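Local coordinates for protein aryl acylamidase (bacterium CSBL00001, PDB 4YJ6) that probably hydrolyses the amide bond of aryl acylamides, as an amidase signature enzyme, at residues A[83-88]-A[94-99]; A[132-135]-A[141-144]. All coordinates share one frame; numbering follows the deposited sequence.

Contact 1. Residues A[83-88]-A[94-99]; sequences MKDLFA and PSTLGG
At Leu-86 and Leu-97 the two backbones close to 4.4 Å between CA atoms, where the chain leaving strand 80-84 meets the turn of 94-99. The bend begins in an inverse gamma turn centred on Asp-85, just after Lys-84, whose NZ bonds to Ser-163 and other hydroxyls as expected of the lysine in the Ser-cisSer-Lys arrangement of amidase signature enzymes. The buried carboxylate of Asp-85 then ties this turn to 94-99. With CG anti to the backbone N (chi1 -179°), Asp-85 swings its carboxylate across to Thr-96. OD1 takes the N-H of Thr-96 on its syn lone pair, nearly straight at 163° and 2.9 Å from Thr-96 N. OD2 is met from its syn side, somewhat out of the plane, by Thr-96 OG1 at 2.6 Å. That hydroxyl oxygen also accepts from Gly-99 N at 2.9 Å, an ST motif that steadies the turn. A water joins the two segments: it donates to Asp-85 OD1, accepts from Ala-88 N and Leu-97 N, and is hydrogen-bonded to Ser-95 OG. Beyond this polar cluster, the exposed Phe-87 meets the buried Leu-97 through a CH-pi contact, in which Leu-97 CD2 rests over one face of the Phe-87 ring, 3.9 Å from its centroid and displaced toward the rim.

Contact 2. Residues A[132-135]-A[141-144]; sequences NSPV and TTDN
Asn-144 carries its CG between its own backbone N and carbonyl carbon (chi1 50°), while Asn-132 holds its CG anti to N, and these two torsions bring the side-chain amides together from opposite directions. Their planes stand 82° apart, so the meeting is not a stack: Asn-144 ND2 hands one hydrogen bond to Asn-132 OD1 at 3.0 Å and another to Ser-133 O at 2.8 Å. Both acceptors lie close to the Asn-144 amide plane, as two N-H bonds of one flat group require, although the donor stands tilted from each carbonyl plane. The other end of the same amide is also engaged, for OD1 accepts from the backbone N of Phe-146, Phe-147 and Gly-148, the first of these forming an Asx turn. This is a worked case of an asparagine tying a non-regular loop together in the amidase fold, where the loop between strands 126-131 and 151-152 crosses its own earlier part at 79°. A leucine in place of Asn-144 would probably leave Asn-132 OD1, Ser-133 O and the three backbone N-H groups without this partner, setting the turn free to shift. Asn-132 ND2 is held by Gly-148 O and Thr-150 OG1, and Thr-142 CG2 lies over one face of this amide, 3.5 Å from Asn-132 ND2. Pro-134 lies across the second segment: its CG comes within 3.2 Å of Thr-141 O, and its CA makes a CA-H...O contact with Asp-143 O at 3.3 Å. A water bridges the segments, donating to that same Asp-143 O at 2.8 Å and accepting from Val-135 N at 2.9 Å.

How the contacts relate
Contacts 1 and 2 begin where strands 80-84 and 126-131, parallel neighbours in the three-stranded sheet, release their chains into loops. Both are largely buried, but contact 1 reaches the surface at Phe-87, whereas every touching residue of contact 2 is interior. Their chemistry differs accordingly: in 83-88 and 94-99 a carboxylate, a hydroxyl and a water take up backbone N-H groups, and a Phe-Leu pair runs from the interior to the surface; in 132-135 and 141-144 neutral amides and carbonyls do the work, with a proline and a threonine methyl packed among them. The two pack directly, Gly-98 O lying 3.2 Å from Asn-144 ND2 and Leu-86 CD2 3.7 Å from Ser-133 OG.

Contact 1. Residues A[83-88]-A[94-99]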
loop_
_atom_site.group_PDB
_atom_site.type_symbol
_atom_site.label_atom_id
_atom_site.label_comp_id
_atom_site.label_asym_id
_atom_site.label_seq_id
_atom_site.Cartn_x
_atom_site.Cartn_y
_atom_site.Cartn_z
HETATM N N MSE A 83 6.756 -9.803 0.279
HETATM C CA MSE A 83 5.967 -9.223 -0.835
HETATM C C MSE A 83 4.506 -9.528 -0.504
HETATM O O MSE A 83 4.194 -10.285 0.458
HETATM C CB MSE A 83 6.356 -9.856 -2.173
HETATM C CG MSE A 83 5.918 -11.308 -2.181
HETATM SE SE MSE A 83 6.211 -12.079 -3.897
HETATM C CE MSE A 83 5.051 -10.983 -5.017
ATOM N N LYS A 84 3.614 -8.953 -1.299
ATOM C CA LYS A 84 2.164 -9.109 -1.080
ATOM C C LYS A 84 1.561 -10.201 -1.968
ATOM O O LYS A 84 1.833 -10.257 -3.182
ATOM C CB LYS A 84 1.505 -7.771 -1.402
ATOM C CG LYS A 84 -0.042 -7.776 -1.313
ATOM C CD LYS A 84 -0.511 -6.334 -1.543
ATOM C CE LYS A 84 -2.022 -6.298 -1.690
ATOM N NZ LYS A 84 -2.483 -4.910 -1.908
ATOM N N ASP A 85 0.688 -11.024 -1.388
ATOM C CA ASP A 85 0.003 -12.069 -2.140
ATOM C C ASP A 85 -1.248 -11.530 -2.885
ATOM O O ASP A 85 -2.383 -11.911 -2.579
ATOM C CB ASP A 85 -0.395 -13.193 -1.148
ATOM C CG ASP A 85 -1.101 -14.355 -1.834
ATOM O OD1 ASP A 85 -0.963 -14.490 -3.074
ATOM O OD2 ASP A 85 -1.756 -15.154 -1.095
ATOM N N LEU A 86 -1.041 -10.664 -3.878
ATOM C CA LEU A 86 -2.134 -10.186 -4.715
ATOM C C LEU A 86 -1.536 -9.984 -6.106
ATOM O O LEU A 86 -0.728 -9.074 -6.304
ATOM C CB LEU A 86 -2.732 -8.866 -4.169
ATOM C CG LEU A 86 -3.816 -8.283 -5.086
ATOM C CD1 LEU A 86 -5.001 -9.281 -5.251
ATOM C CD2 LEU A 86 -4.322 -6.948 -4.510
ATOM N N PHE A 87 -1.892 -10.888 -7.030
ATOM C CA PHE A 87 -1.215 -10.996 -8.320
ATOM C C PHE A 87 0.301 -11.124 -8.132
ATOM O O PHE A 87 1.091 -10.637 -8.941
ATOM C CB PHE A 87 -1.594 -9.837 -9.233
ATOM C CG PHE A 87 -3.056 -9.848 -9.592
ATOM C CD1 PHE A 87 -3.526 -10.715 -10.589
ATOM C CD2 PHE A 87 -3.964 -9.054 -8.900
ATOM C CE1 PHE A 87 -4.864 -10.755 -10.920
ATOM C CE2 PHE A 87 -5.327 -9.085 -9.228
ATOM C CZ PHE A 87 -5.774 -9.922 -10.230
ATOM N N ALA A 88 0.687 -11.799 -7.057
ATOM C CA ALA A 88 2.106 -12.090 -6.817
ATOM C C ALA A 88 2.665 -12.835 -8.021
ATOM O O ALA A 88 2.034 -13.765 -8.503
ATOM C CB ALA A 88 2.260 -12.940 -5.564
ATOM N N PRO A 94 3.748 -19.268 -4.396
ATOM C CA PRO A 94 2.301 -19.339 -4.642
ATOM C C PRO A 94 1.755 -17.990 -5.054
ATOM O O PRO A 94 2.446 -16.971 -4.985
ATOM C CB PRO A 94 1.717 -19.784 -3.291
ATOM C CG PRO A 94 2.761 -19.517 -2.284
ATOM C CD PRO A 94 4.097 -19.453 -2.973
ATOM N N SER A 95 0.519 -17.995 -5.519
ATOM C CA SER A 95 -0.201 -16.751 -5.772
ATOM C C SER A 95 -1.685 -17.058 -5.662
ATOM O O SER A 95 -2.234 -17.704 -6.539
ATOM C CB SER A 95 0.133 -16.235 -7.178
ATOM O OG SER A 95 -0.623 -15.031 -7.438
ATOM N N THR A 96 -2.332 -16.601 -4.593
ATOM C CA THR A 96 -3.732 -16.957 -4.379
ATOM C C THR A 96 -4.689 -15.804 -4.639
ATOM O O THR A 96 -5.885 -15.950 -4.399
ATOM C CB THR A 96 -3.973 -17.492 -2.949
ATOM O OG1 THR A 96 -3.889 -16.440 -1.981
ATOM C CG2 THR A 96 -2.951 -18.582 -2.596
ATOM N N LEU A 97 -4.169 -14.675 -5.131
ATOM C CA LEU A 97 -4.990 -13.474 -5.391
ATOM C C LEU A 97 -5.790 -13.105 -4.151
ATOM O O LEU A 97 -6.993 -12.805 -4.227
ATOM C CB LEU A 97 -5.929 -13.705 -6.585
ATOM C CG LEU A 97 -5.215 -14.234 -7.845
ATOM C CD1 LEU A 97 -6.195 -14.343 -9.050
ATOM C CD2 LEU A 97 -4.033 -13.338 -8.192
ATOM N N GLY A 98 -5.121 -13.085 -3.000
ATOM C CA GLY A 98 -5.778 -12.645 -1.781
ATOM C C GLY A 98 -6.683 -13.695 -1.147
ATOM O O GLY A 98 -7.790 -13.396 -0.682
ATOM N N GLY A 99 -6.234 -14.946 -1.132
ATOM C CA GLY A 99 -6.922 -15.937 -0.326
ATOM C C GLY A 99 -8.025 -16.675 -1.058
ATOM O O GLY A 99 -9.035 -17.047 -0.459
HETATM O O HOH W 1 -1.408 -13.385 -5.538
#

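Contact 2. Residues A[132-135]-A[141-144]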
loop_
_atom_site.group_PDB
_atom_site.type_symbol
_atom_site.label_atom_id
_atom_site.label_comp_id
_atom_site.label_asym_id
_atom_site.label_seq_id
_atom_site.Cartn_x
_atom_site.Cartn_y
_atom_site.Cartn_z
ATOM N N ASN A 132 -0.789 -11.174 3.574
ATOM C CA ASN A 132 -2.214 -11.385 3.280
ATOM C C ASN A 132 -2.874 -10.183 2.585
ATOM O O ASN A 132 -2.525 -9.032 2.877
ATOM C CB ASN A 132 -2.939 -11.609 4.613
ATOM C CG ASN A 132 -4.266 -12.345 4.460
ATOM O OD1 ASN A 132 -4.518 -13.001 3.477
ATOM N ND2 ASN A 132 -5.124 -12.218 5.475
ATOM N N SER A 133 -3.837 -10.486 1.710
ATOM C CA SER A 133 -4.674 -9.499 1.013
ATOM C C SER A 133 -6.095 -10.077 0.989
ATOM O O SER A 133 -6.258 -11.300 1.021
ATOM C CB SER A 133 -4.144 -9.308 -0.445
ATOM O OG SER A 133 -5.073 -8.598 -1.301
ATOM N N PRO A 134 -7.123 -9.209 0.918
ATOM C CA PRO A 134 -8.481 -9.653 0.603
ATOM C C PRO A 134 -8.564 -10.146 -0.838
ATOM O O PRO A 134 -7.706 -9.835 -1.689
ATOM C CB PRO A 134 -9.308 -8.364 0.735
ATOM C CG PRO A 134 -8.337 -7.287 0.285
ATOM C CD PRO A 134 -7.020 -7.734 0.946
ATOM N N VAL A 135 -9.597 -10.923 -1.121
ATOM C CA VAL A 135 -9.747 -11.555 -2.424
ATOM C C VAL A 135 -9.755 -10.507 -3.529
ATOM O O VAL A 135 -10.507 -9.550 -3.476
ATOM C CB VAL A 135 -11.049 -12.407 -2.492
ATOM C CG1 VAL A 135 -11.357 -12.820 -3.934
ATOM C CG2 VAL A 135 -10.947 -13.630 -1.530
ATOM N N THR A 141 -10.133 -3.481 3.532
ATOM C CA THR A 141 -9.826 -4.274 4.717
ATOM C C THR A 141 -9.083 -5.522 4.247
ATOM O O THR A 141 -9.086 -5.850 3.055
ATOM C CB THR A 141 -11.094 -4.730 5.424
ATOM O OG1 THR A 141 -11.962 -5.310 4.443
ATOM C CG2 THR A 141 -11.785 -3.505 6.101
ATOM N N THR A 142 -8.423 -6.200 5.167
ATOM C CA THR A 142 -7.789 -7.469 4.831
ATOM C C THR A 142 -8.400 -8.649 5.574
ATOM O O THR A 142 -8.214 -8.797 6.775
ATOM C CB THR A 142 -6.283 -7.409 5.095
ATOM O OG1 THR A 142 -5.727 -6.391 4.242
ATOM C CG2 THR A 142 -5.612 -8.780 4.757
ATOM N N ASP A 143 -9.090 -9.482 4.806
ATOM C CA ASP A 143 -9.762 -10.674 5.322
ATOM C C ASP A 143 -10.167 -11.491 4.138
ATOM O O ASP A 143 -10.361 -10.967 3.042
ATOM C CB ASP A 143 -11.022 -10.244 6.096
ATOM C CG ASP A 143 -11.572 -11.360 7.000
ATOM O OD1 ASP A 143 -10.990 -12.464 6.996
ATOM O OD2 ASP A 143 -12.590 -11.115 7.702
ATOM N N ASN A 144 -10.286 -12.796 4.331
ATOM C CA ASN A 144 -10.794 -13.653 3.291
ATOM C C ASN A 144 -11.124 -14.971 3.979
ATOM O O ASN A 144 -10.790 -15.145 5.142
ATOM C CB ASN A 144 -9.751 -13.838 2.195
ATOM C CG ASN A 144 -8.394 -14.249 2.757
ATOM O OD1 ASN A 144 -8.288 -15.263 3.420
ATOM N ND2 ASN A 144 -7.351 -13.466 2.471
HETATM O O HOH W 2 -11.872 -10.989 0.690
#